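Local coordinates for peptidoglycan-recognition protein SA (Drosophila melanogaster, PDB 1SXR) that recognises peptidoglycan of Gram-positive bacteria in innate immunity and thereby triggers the Toll pathway, at residues G21-L26 with N60-H65; K15-W20 with F71-Y76; G150-S155 with T162-I167. One frame throughout, in Å; residues are numbered along the deposited sequence.

Contact 1 (G21-L26 with N60-H65)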
loop_
_atom_site.group_PDB
_atom_site.type_symbol
_atom_site.label_atom_id
_atom_site.label_comp_id
_atom_site.label_asym_id
_atom_site.label_seq_id
_atom_site.Cartn_x
_atom_site.Cartn_y
_atom_site.Cartn_z
ATOM N N GLY A 21 -12.943 -6.578 10.003
ATOM C CA GLY A 21 -12.994 -7.976 10.437
ATOM C C GLY A 21 -11.663 -8.699 10.323
ATOM O O GLY A 21 -11.603 -9.937 10.281
ATOM N N GLY A 22 -10.598 -7.927 10.247
ATOM C CA GLY A 22 -9.259 -8.504 10.078
ATOM C C GLY A 22 -8.714 -9.055 11.383
ATOM O O GLY A 22 -9.158 -8.662 12.484
ATOM N N LYS A 23 -7.756 -9.964 11.258
ATOM C CA LYS A 23 -7.122 -10.634 12.399
ATOM C C LYS A 23 -5.847 -9.902 12.803
ATOM O O LYS A 23 -5.282 -9.139 12.024
ATOM C CB LYS A 23 -6.749 -12.080 12.032
ATOM C CG LYS A 23 -7.980 -12.929 11.753
ATOM C CD LYS A 23 -7.679 -14.393 11.523
ATOM C CE LYS A 23 -8.966 -15.201 11.695
ATOM N NZ LYS A 23 -9.022 -16.448 10.870
ATOM N N PRO A 24 -5.369 -10.127 14.022
ATOM C CA PRO A 24 -4.116 -9.507 14.444
ATOM C C PRO A 24 -2.922 -9.957 13.605
ATOM O O PRO A 24 -2.941 -11.049 13.038
ATOM C CB PRO A 24 -3.944 -10.013 15.891
ATOM C CG PRO A 24 -5.348 -10.356 16.302
ATOM C CD PRO A 24 -5.979 -10.959 15.082
ATOM N N SER A 25 -1.897 -9.115 13.552
ATOM C CA SER A 25 -0.609 -9.563 13.050
ATOM C C SER A 25 -0.077 -10.737 13.866
ATOM O O SER A 25 -0.371 -10.872 15.077
ATOM C CB SER A 25 0.387 -8.408 13.090
ATOM O OG SER A 25 1.703 -8.856 12.798
ATOM N N LEU A 26 0.694 -11.588 13.198
ATOM C CA LEU A 26 1.360 -12.705 13.856
ATOM C C LEU A 26 2.699 -12.290 14.448
ATOM O O LEU A 26 3.376 -13.100 15.097
ATOM C CB LEU A 26 1.547 -13.882 12.886
ATOM C CG LEU A 26 0.220 -14.435 12.369
ATOM C CD1 LEU A 26 0.446 -15.375 11.218
ATOM C CD2 LEU A 26 -0.553 -15.107 13.496
ATOM N N ASN A 60 -9.932 -12.619 3.333
ATOM C CA ASN A 60 -9.322 -13.757 2.634
ATOM C C ASN A 60 -7.951 -13.419 2.054
ATOM O O ASN A 60 -7.050 -14.284 2.004
ATOM C CB ASN A 60 -10.298 -14.286 1.602
ATOM C CG ASN A 60 -11.469 -14.978 2.257
ATOM O OD1 ASN A 60 -11.279 -15.825 3.136
ATOM N ND2 ASN A 60 -12.671 -14.599 1.871
ATOM N N MET A 61 -7.754 -12.160 1.653
ATOM C CA MET A 61 -6.401 -11.772 1.253
ATOM C C MET A 61 -5.435 -11.910 2.439
ATOM O O MET A 61 -4.311 -12.397 2.305
ATOM C CB MET A 61 -6.385 -10.332 0.708
ATOM C CG MET A 61 -5.051 -9.983 0.114
ATOM S SD MET A 61 -4.993 -8.295 -0.512
ATOM C CE MET A 61 -6.599 -8.097 -1.239
ATOM N N GLN A 62 -5.839 -11.414 3.602
ATOM C CA GLN A 62 -5.055 -11.612 4.810
ATOM C C GLN A 62 -4.754 -13.093 5.122
ATOM O O GLN A 62 -3.618 -13.436 5.460
ATOM C CB GLN A 62 -5.730 -10.922 6.008
ATOM C CG GLN A 62 -4.848 -10.991 7.246
ATOM C CD GLN A 62 -5.546 -10.453 8.460
ATOM O OE1 GLN A 62 -6.711 -10.781 8.713
ATOM N NE2 GLN A 62 -4.840 -9.635 9.218
ATOM N N ALA A 63 -5.765 -13.945 5.001
ATOM C CA ALA A 63 -5.595 -15.388 5.195
ATOM C C ALA A 63 -4.583 -15.949 4.217
ATOM O O ALA A 63 -3.740 -16.769 4.578
ATOM C CB ALA A 63 -6.927 -16.082 5.019
ATOM N N TYR A 64 -4.677 -15.560 2.959
ATOM C CA TYR A 64 -3.690 -16.022 1.982
ATOM C C TYR A 64 -2.283 -15.524 2.371
ATOM O O TYR A 64 -1.314 -16.275 2.403
ATOM C CB TYR A 64 -4.099 -15.503 0.595
ATOM C CG TYR A 64 -3.143 -15.837 -0.514
ATOM C CD1 TYR A 64 -2.827 -17.142 -0.836
ATOM C CD2 TYR A 64 -2.586 -14.813 -1.264
ATOM C CE1 TYR A 64 -1.932 -17.411 -1.901
ATOM C CE2 TYR A 64 -1.728 -15.061 -2.297
ATOM C CZ TYR A 64 -1.395 -16.350 -2.605
ATOM O OH TYR A 64 -0.504 -16.542 -3.660
ATOM N N HIS A 65 -2.151 -14.250 2.691
ATOM C CA HIS A 65 -0.835 -13.742 3.039
ATOM C C HIS A 65 -0.250 -14.365 4.304
ATOM O O HIS A 65 0.930 -14.702 4.333
ATOM C CB HIS A 65 -0.910 -12.223 3.200
ATOM C CG HIS A 65 -1.055 -11.509 1.900
ATOM N ND1 HIS A 65 -0.879 -10.144 1.759
ATOM C CD2 HIS A 65 -1.322 -11.991 0.663
ATOM C CE1 HIS A 65 -1.060 -9.816 0.488
ATOM N NE2 HIS A 65 -1.321 -10.919 -0.200
#

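Contact 2 (K15-W20 with F71-Y76). With EDO (1,2-ethanediol), chain D.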
loop_
_atom_site.group_PDB
_atom_site.type_symbol
_atom_site.label_atom_id
_atom_site.label_comp_id
_atom_site.label_asym_id
_atom_site.label_seq_id
_atom_site.Cartn_x
_atom_site.Cartn_y
_atom_site.Cartn_z
ATOM N N LYS A 15 -10.064 2.837 7.840
ATOM C CA LYS A 15 -10.851 1.730 8.347
ATOM C C LYS A 15 -9.886 0.724 8.956
ATOM O O LYS A 15 -9.182 -0.008 8.243
ATOM C CB LYS A 15 -11.681 1.099 7.231
ATOM C CG LYS A 15 -13.090 1.685 7.067
ATOM C CD LYS A 15 -13.063 3.191 7.112
ATOM C CE LYS A 15 -14.400 3.799 6.742
ATOM N NZ LYS A 15 -14.182 5.211 6.267
ATOM N N LEU A 16 -9.839 0.711 10.282
ATOM C CA LEU A 16 -8.900 -0.139 11.000
ATOM C C LEU A 16 -9.243 -1.617 10.891
ATOM O O LEU A 16 -10.342 -1.992 10.515
ATOM C CB LEU A 16 -8.836 0.266 12.470
ATOM C CG LEU A 16 -8.502 1.742 12.686
ATOM C CD1 LEU A 16 -8.588 2.077 14.186
ATOM C CD2 LEU A 16 -7.137 2.093 12.119
ATOM N N LYS A 17 -8.263 -2.455 11.212
ATOM C CA LYS A 17 -8.367 -3.908 11.055
ATOM C C LYS A 17 -9.693 -4.449 11.623
ATOM O O LYS A 17 -10.423 -5.169 10.944
ATOM C CB LYS A 17 -7.132 -4.547 11.730
ATOM C CG LYS A 17 -6.923 -6.026 11.535
ATOM C CD LYS A 17 -6.313 -6.381 10.204
ATOM C CE LYS A 17 -4.838 -6.013 10.110
ATOM N NZ LYS A 17 -3.996 -6.592 11.230
ATOM N N ARG A 18 -10.031 -4.070 12.856
ATOM C CA ARG A 18 -11.312 -4.455 13.488
ATOM C C ARG A 18 -12.547 -4.096 12.660
ATOM O O ARG A 18 -13.529 -4.856 12.615
ATOM C CB ARG A 18 -11.415 -3.770 14.859
ATOM C CG ARG A 18 -12.839 -3.442 15.329
ATOM C CD ARG A 18 -12.918 -2.616 16.621
ATOM N NE ARG A 18 -12.024 -3.167 17.636
ATOM C CZ ARG A 18 -11.642 -2.540 18.748
ATOM N NH1 ARG A 18 -12.079 -1.316 19.023
ATOM N NH2 ARG A 18 -10.813 -3.144 19.587
ATOM N N GLN A 19 -12.505 -2.942 12.017
ATOM C CA GLN A 19 -13.652 -2.452 11.286
ATOM C C GLN A 19 -13.915 -3.247 10.025
ATOM O O GLN A 19 -15.033 -3.255 9.540
ATOM C CB GLN A 19 -13.475 -0.978 10.943
ATOM C CG GLN A 19 -13.407 -0.070 12.161
ATOM C CD GLN A 19 -13.243 1.366 11.749
ATOM O OE1 GLN A 19 -12.126 1.870 11.671
ATOM N NE2 GLN A 19 -14.366 2.036 11.468
ATOM N N TRP A 20 -12.882 -3.896 9.485
ATOM C CA TRP A 20 -13.111 -4.816 8.355
ATOM C C TRP A 20 -13.058 -6.283 8.715
ATOM O O TRP A 20 -13.147 -7.160 7.843
ATOM C CB TRP A 20 -12.257 -4.499 7.115
ATOM C CG TRP A 20 -10.747 -4.450 7.248
ATOM C CD1 TRP A 20 -9.974 -3.336 7.412
ATOM C CD2 TRP A 20 -9.816 -5.549 7.082
ATOM N NE1 TRP A 20 -8.635 -3.671 7.414
ATOM C CE2 TRP A 20 -8.511 -5.016 7.203
ATOM C CE3 TRP A 20 -9.955 -6.933 6.868
ATOM C CZ2 TRP A 20 -7.346 -5.819 7.117
ATOM C CZ3 TRP A 20 -8.786 -7.731 6.789
ATOM C CH2 TRP A 20 -7.515 -7.168 6.918
ATOM N N PHE A 71 3.551 -14.537 5.679
ATOM C CA PHE A 71 3.767 -13.180 6.157
ATOM C C PHE A 71 3.080 -13.007 7.522
ATOM O O PHE A 71 2.207 -13.796 7.900
ATOM C CB PHE A 71 3.151 -12.161 5.202
ATOM C CG PHE A 71 3.692 -12.198 3.813
ATOM C CD1 PHE A 71 4.954 -12.712 3.551
ATOM C CD2 PHE A 71 2.950 -11.643 2.770
ATOM C CE1 PHE A 71 5.447 -12.729 2.250
ATOM C CE2 PHE A 71 3.430 -11.655 1.463
ATOM C CZ PHE A 71 4.670 -12.200 1.219
ATOM N N ASN A 72 3.455 -11.952 8.236
ATOM C CA ASN A 72 2.885 -11.725 9.562
ATOM C C ASN A 72 1.493 -11.114 9.461
ATOM O O ASN A 72 0.696 -11.235 10.381
ATOM C CB ASN A 72 3.806 -10.835 10.398
ATOM C CG ASN A 72 5.001 -11.602 10.918
ATOM O OD1 ASN A 72 4.871 -12.765 11.283
ATOM N ND2 ASN A 72 6.169 -10.975 10.893
ATOM N N ASP A 73 1.199 -10.486 8.325
ATOM C CA ASP A 73 -0.070 -9.769 8.153
ATOM C C ASP A 73 -0.268 -9.574 6.642
ATOM O O ASP A 73 0.608 -9.941 5.826
ATOM C CB ASP A 73 0.007 -8.422 8.876
ATOM C CG ASP A 73 -1.334 -7.912 9.325
ATOM O OD1 ASP A 73 -2.367 -8.353 8.779
ATOM O OD2 ASP A 73 -1.434 -7.000 10.192
ATOM N N ILE A 74 -1.411 -9.007 6.273
ATOM C CA ILE A 74 -1.566 -8.540 4.900
ATOM C C ILE A 74 -0.320 -7.717 4.512
ATOM O O ILE A 74 0.217 -6.936 5.323
ATOM C CB ILE A 74 -2.883 -7.743 4.745
ATOM C CG1 ILE A 74 -3.317 -7.669 3.280
ATOM C CG2 ILE A 74 -2.907 -6.471 5.518
ATOM C CD1 ILE A 74 -4.831 -7.555 3.165
ATOM N N SER A 75 0.186 -7.923 3.295
ATOM C CA SER A 75 1.555 -7.470 2.979
ATOM C C SER A 75 1.680 -5.946 2.974
ATOM O O SER A 75 2.724 -5.380 3.366
ATOM C CB SER A 75 1.997 -8.017 1.628
ATOM O OG SER A 75 1.201 -7.434 0.606
ATOM N N TYR A 76 0.622 -5.290 2.512
ATOM C CA TYR A 76 0.646 -3.824 2.308
ATOM C C TYR A 76 0.382 -3.085 3.598
ATOM O O TYR A 76 -0.357 -3.581 4.455
ATOM C CB TYR A 76 -0.437 -3.424 1.286
ATOM C CG TYR A 76 -0.440 -4.304 0.065
ATOM C CD1 TYR A 76 0.559 -4.197 -0.894
ATOM C CD2 TYR A 76 -1.433 -5.232 -0.117
ATOM C CE1 TYR A 76 0.556 -5.037 -2.017
ATOM C CE2 TYR A 76 -1.465 -6.051 -1.231
ATOM C CZ TYR A 76 -0.468 -5.950 -2.164
ATOM O OH TYR A 76 -0.479 -6.763 -3.288
HETATM C C1 EDO D . 1.646 -10.712 -2.045
HETATM O O1 EDO D . 2.994 -10.997 -2.458
HETATM C C2 EDO D . 1.344 -9.232 -2.252
HETATM O O2 EDO D . 2.380 -8.427 -1.682
#

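Contact 3 (G150-S155 with T162-I167)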
loop_
_atom_site.group_PDB
_atom_site.type_symbol
_atom_site.label_atom_id
_atom_site.label_comp_id
_atom_site.label_asym_id
_atom_site.label_seq_id
_atom_site.Cartn_x
_atom_site.Cartn_y
_atom_site.Cartn_z
ATOM N N GLY A 150 6.235 -0.187 -7.319
ATOM C CA GLY A 150 6.879 -1.465 -7.050
ATOM C C GLY A 150 7.803 -1.922 -8.164
ATOM O O GLY A 150 8.884 -2.440 -7.909
ATOM N N SER A 151 7.341 -1.743 -9.397
ATOM C CA SER A 151 8.051 -2.218 -10.583
ATOM C C SER A 151 9.416 -1.561 -10.750
ATOM O O SER A 151 10.286 -2.091 -11.458
ATOM C CB SER A 151 7.183 -2.023 -11.827
ATOM O OG SER A 151 6.948 -0.643 -12.069
ATOM N N GLN A 152 9.614 -0.427 -10.087
ATOM C CA GLN A 152 10.911 0.263 -10.222
ATOM C C GLN A 152 12.016 -0.418 -9.441
ATOM O O GLN A 152 13.197 -0.196 -9.724
ATOM C CB GLN A 152 10.801 1.721 -9.773
ATOM C CG GLN A 152 9.878 2.549 -10.617
ATOM C CD GLN A 152 9.822 3.981 -10.132
ATOM O OE1 GLN A 152 8.845 4.403 -9.512
ATOM N NE2 GLN A 152 10.900 4.747 -10.399
ATOM N N VAL A 153 11.656 -1.234 -8.449
ATOM C CA VAL A 153 12.652 -1.799 -7.527
ATOM C C VAL A 153 12.639 -3.325 -7.363
ATOM O O VAL A 153 13.612 -3.891 -6.878
ATOM C CB VAL A 153 12.596 -1.103 -6.153
ATOM C CG1 VAL A 153 12.944 0.389 -6.333
ATOM C CG2 VAL A 153 11.183 -1.232 -5.546
ATOM N N ILE A 154 11.538 -3.983 -7.725
ATOM C CA ILE A 154 11.526 -5.453 -7.724
ATOM C C ILE A 154 10.936 -5.939 -9.036
ATOM O O ILE A 154 10.442 -5.147 -9.840
ATOM C CB ILE A 154 10.743 -6.058 -6.503
ATOM C CG1 ILE A 154 9.279 -5.613 -6.528
ATOM C CG2 ILE A 154 11.415 -5.684 -5.157
ATOM C CD1 ILE A 154 8.452 -6.287 -5.456
ATOM N N SER A 155 11.041 -7.239 -9.281
ATOM C CA SER A 155 10.542 -7.809 -10.518
ATOM C C SER A 155 9.040 -8.030 -10.434
ATOM O O SER A 155 8.582 -9.065 -9.957
ATOM C CB SER A 155 11.247 -9.134 -10.840
ATOM O OG SER A 155 12.623 -8.917 -11.097
ATOM N N THR A 162 -0.724 1.486 -16.574
ATOM C CA THR A 162 -1.575 2.677 -16.616
ATOM C C THR A 162 -1.488 3.478 -15.316
ATOM O O THR A 162 -1.421 4.714 -15.304
ATOM C CB THR A 162 -3.012 2.301 -16.940
ATOM O OG1 THR A 162 -3.063 1.795 -18.288
ATOM C CG2 THR A 162 -3.894 3.545 -16.976
ATOM N N LEU A 163 -1.468 2.762 -14.205
ATOM C CA LEU A 163 -1.357 3.436 -12.928
ATOM C C LEU A 163 0.064 3.998 -12.689
ATOM O O LEU A 163 0.228 5.084 -12.132
ATOM C CB LEU A 163 -1.810 2.494 -11.812
ATOM C CG LEU A 163 -1.707 2.999 -10.365
ATOM C CD1 LEU A 163 -2.311 4.392 -10.164
ATOM C CD2 LEU A 163 -2.372 1.986 -9.430
ATOM N N TYR A 164 1.078 3.264 -13.133
ATOM C CA TYR A 164 2.463 3.716 -13.042
ATOM C C TYR A 164 2.613 5.027 -13.793
ATOM O O TYR A 164 3.240 5.961 -13.283
ATOM C CB TYR A 164 3.405 2.676 -13.606
ATOM C CG TYR A 164 4.863 3.076 -13.570
ATOM C CD1 TYR A 164 5.391 3.801 -12.511
ATOM C CD2 TYR A 164 5.721 2.693 -14.586
ATOM C CE1 TYR A 164 6.747 4.156 -12.485
ATOM C CE2 TYR A 164 7.071 3.037 -14.564
ATOM C CZ TYR A 164 7.568 3.765 -13.509
ATOM O OH TYR A 164 8.900 4.102 -13.498
ATOM N N ASN A 165 2.022 5.101 -14.991
ATOM C CA ASN A 165 2.091 6.343 -15.758
ATOM C C ASN A 165 1.470 7.518 -15.022
ATOM O O ASN A 165 1.967 8.642 -15.126
ATOM C CB ASN A 165 1.477 6.180 -17.151
ATOM C CG ASN A 165 2.332 5.329 -18.059
ATOM O OD1 ASN A 165 3.538 5.193 -17.844
ATOM N ND2 ASN A 165 1.710 4.731 -19.084
ATOM N N GLU A 166 0.388 7.269 -14.287
ATOM C CA GLU A 166 -0.237 8.296 -13.465
ATOM C C GLU A 166 0.667 8.756 -12.315
ATOM O O GLU A 166 0.895 9.955 -12.157
ATOM C CB GLU A 166 -1.621 7.834 -12.965
ATOM C CG GLU A 166 -2.293 8.716 -11.917
ATOM C CD GLU A 166 -2.721 10.090 -12.435
ATOM O OE1 GLU A 166 -2.969 10.247 -13.652
ATOM O OE2 GLU A 166 -2.821 11.024 -11.615
ATOM N N ILE A 167 1.180 7.835 -11.498
ATOM C CA ILE A 167 1.964 8.271 -10.336
ATOM C C ILE A 167 3.269 8.981 -10.724
ATOM O O ILE A 167 3.809 9.774 -9.954
ATOM C CB ILE A 167 2.213 7.115 -9.344
ATOM C CG1 ILE A 167 3.164 6.092 -9.933
ATOM C CG2 ILE A 167 0.898 6.444 -8.934
ATOM C CD1 ILE A 167 3.644 5.075 -8.921
#

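Contact 1 (G21-L26 with N60-H65)
Gln62 reaches out of helix 50-67 and uses both ends of its carboxamide to grip the backbone of Lys23. OE1 accepts the amide hydrogen of Lys23 N over 2.9 Å, and the bond is almost straight at 173°, with the donor lying in the carbonyl plane on a lone pair of OE1. In return Gln62 NE2 gives a hydrogen to Lys23 O, also at 2.9 Å but more bent (149°), with the oxygen tilted from the amide plane. A glutamine carboxamide has a donor and an acceptor side by side, so it can pair with the N-H and C=O of one residue much as a neighbouring strand would. The chain that brings it there is extended throughout, with CG anti to the backbone N (chi1 -174°).

The close packing is concentrated round the carboxamide oxygen. Gly22 CA stands 3.7 Å from Gln62 OE1, and Lys23 CB is 3.6 Å from the same oxygen, so the acceptor is flanked by carbon as well as held by the N-H of Lys23. The buried amide is gripped further by Asp73 OD1, which takes a second hydrogen from NE2 and helps fix the rotation of the group. The outer side is looser: beyond CG the Lys23 chain leads away from the helix in an extended shape, and Lys23 and Pro24 are exposed.

Gly21 ends helix 17-20 in a Schellman motif, and the loop that leaves it passes along helix 50-67 on the way to strand 35-42. Gln62, in a part of that helix inferred to bind peptidoglycan, also touches Lys17 and Trp20, so it packs against helix 17-20 as well as the loop that follows.

Contact 2 (K15-W20 with F71-Y76)
Lys17 and Asp73 approach from opposite directions and close a salt bridge between the short, weakly bonded helix 17-20 and the loop that follows helix 50-67. The lysine starts with CG anti to its own N (chi1 -172°) and then bends at each of the next three torsions, which curls the chain instead of extending it. CB points toward the 71-76 loop, but neither it nor CG and CD comes close to that segment; contact begins at CE, which stands 3.5 Å from Asp73 OD2 and 3.7 Å from Asp73 OD1. The ammonium nitrogen completes the approach: Lys17 NZ lies 2.8 Å from Asp73 OD2 and uses the syn lone pair of that oxygen, while its distance to Asp73 OD1 is 3.4 Å. The same NZ also donates to Lys23 O.

Asp73 divides its two oxygens between different tasks. OD2 meets the lysine, whereas OD1 receives the backbone N of Ile74 at 2.8 Å, on the anti side and 31° out of the carboxylate plane. With the Gln62 amide, the carboxylate has three donors from three parts of the chain.

Farther along the loop, a 1,2-ethanediol, probably from the crystallisation liquor, shares a hydrogen bond with Ser75: its O2 lies 2.8 Å from Ser75 OG. Its C2 sits 3.2 Å from Tyr76 OH. These two residues belong to a segment, 71-76, inferred to bind peptidoglycan.

The chemistry implies a buried carboxylate whose negative charge is balanced by one ammonium group and further stabilised by two N-H donors, an environment that would probably favour the ionised form of Asp73. Through it the loop at Asp73 and Ile74 is tied to helix 17-20.

Contact 3 (G150-S155 with T162-I167)
Van der Waals contact between Gln152 and Tyr164 makes up most of this meeting. The two side chains cross at about a right angle, with the glutamine chain passing the phenol end of the tyrosine. Gln152 CG lies 3.4 Å from Tyr164 OH, and Gln152 CD lies 3.5 Å from the same oxygen. Farther out, Gln152 OE1 comes within 3.6 Å of Tyr164 CE1, where it stands obliquely to the ring, and the amide and ring planes are inclined by 42°. CG of Tyr164 is anti to the backbone N (chi1 179°), which sends the ring from the helix toward the loop.

A second approach involves a ring face. Ser151 OG sits over one face of Tyr164, 4.4 Å from Tyr164 CD2, a distance that makes it a light packing contact.

Hydrogen bonds do not join the two segments. The polar end of Gln152 is satisfied elsewhere: OE1 accepts from Ala149 N and from Trp173 NE1, and NE2 donates to Leu174 O. These bonds hold the amide from several sides and so fix the chain that lies against the phenol. Within the loop, Gly150 O accepts from both Val153 N and Ile154 N, each at 3.1 Å, closing the turn that presents Ser151 and Gln152. Ser151 is near Thr156, inferred to interact with peptidoglycan, which lies in the connection between turn and helix.

The contact lies at the surface, where the turn leaving edge strand 145-149 meets helix 161-167, the last helix of the chain. Tyr164 and Ile167 touch Ala149 at the end of that strand, and Tyr164 also packs on Trp173 of the C-terminal tail.

How the contacts relate
None of the three contacts lies fully in the core. Contacts 1 and 2 are partly buried neighbours with centres about 6 Å apart, and both link the chain around helix 17-20 to helix 50-67 or the loop after it. They meet at Lys23 O, which takes bonds from both Gln62 NE2 and Lys17 NZ; separately, Leu26 N bonds to Asn72 O, a backbone link between them. Contact 3, at the surface, lies on the opposite side of the chain's centre, with its centre about 25 Å from that of contact 1, and joins an edge-strand turn to the last helix. There the meeting is plain packing of an aromatic ring, whereas amide pairing governs contact 1 and charge governs contact 2.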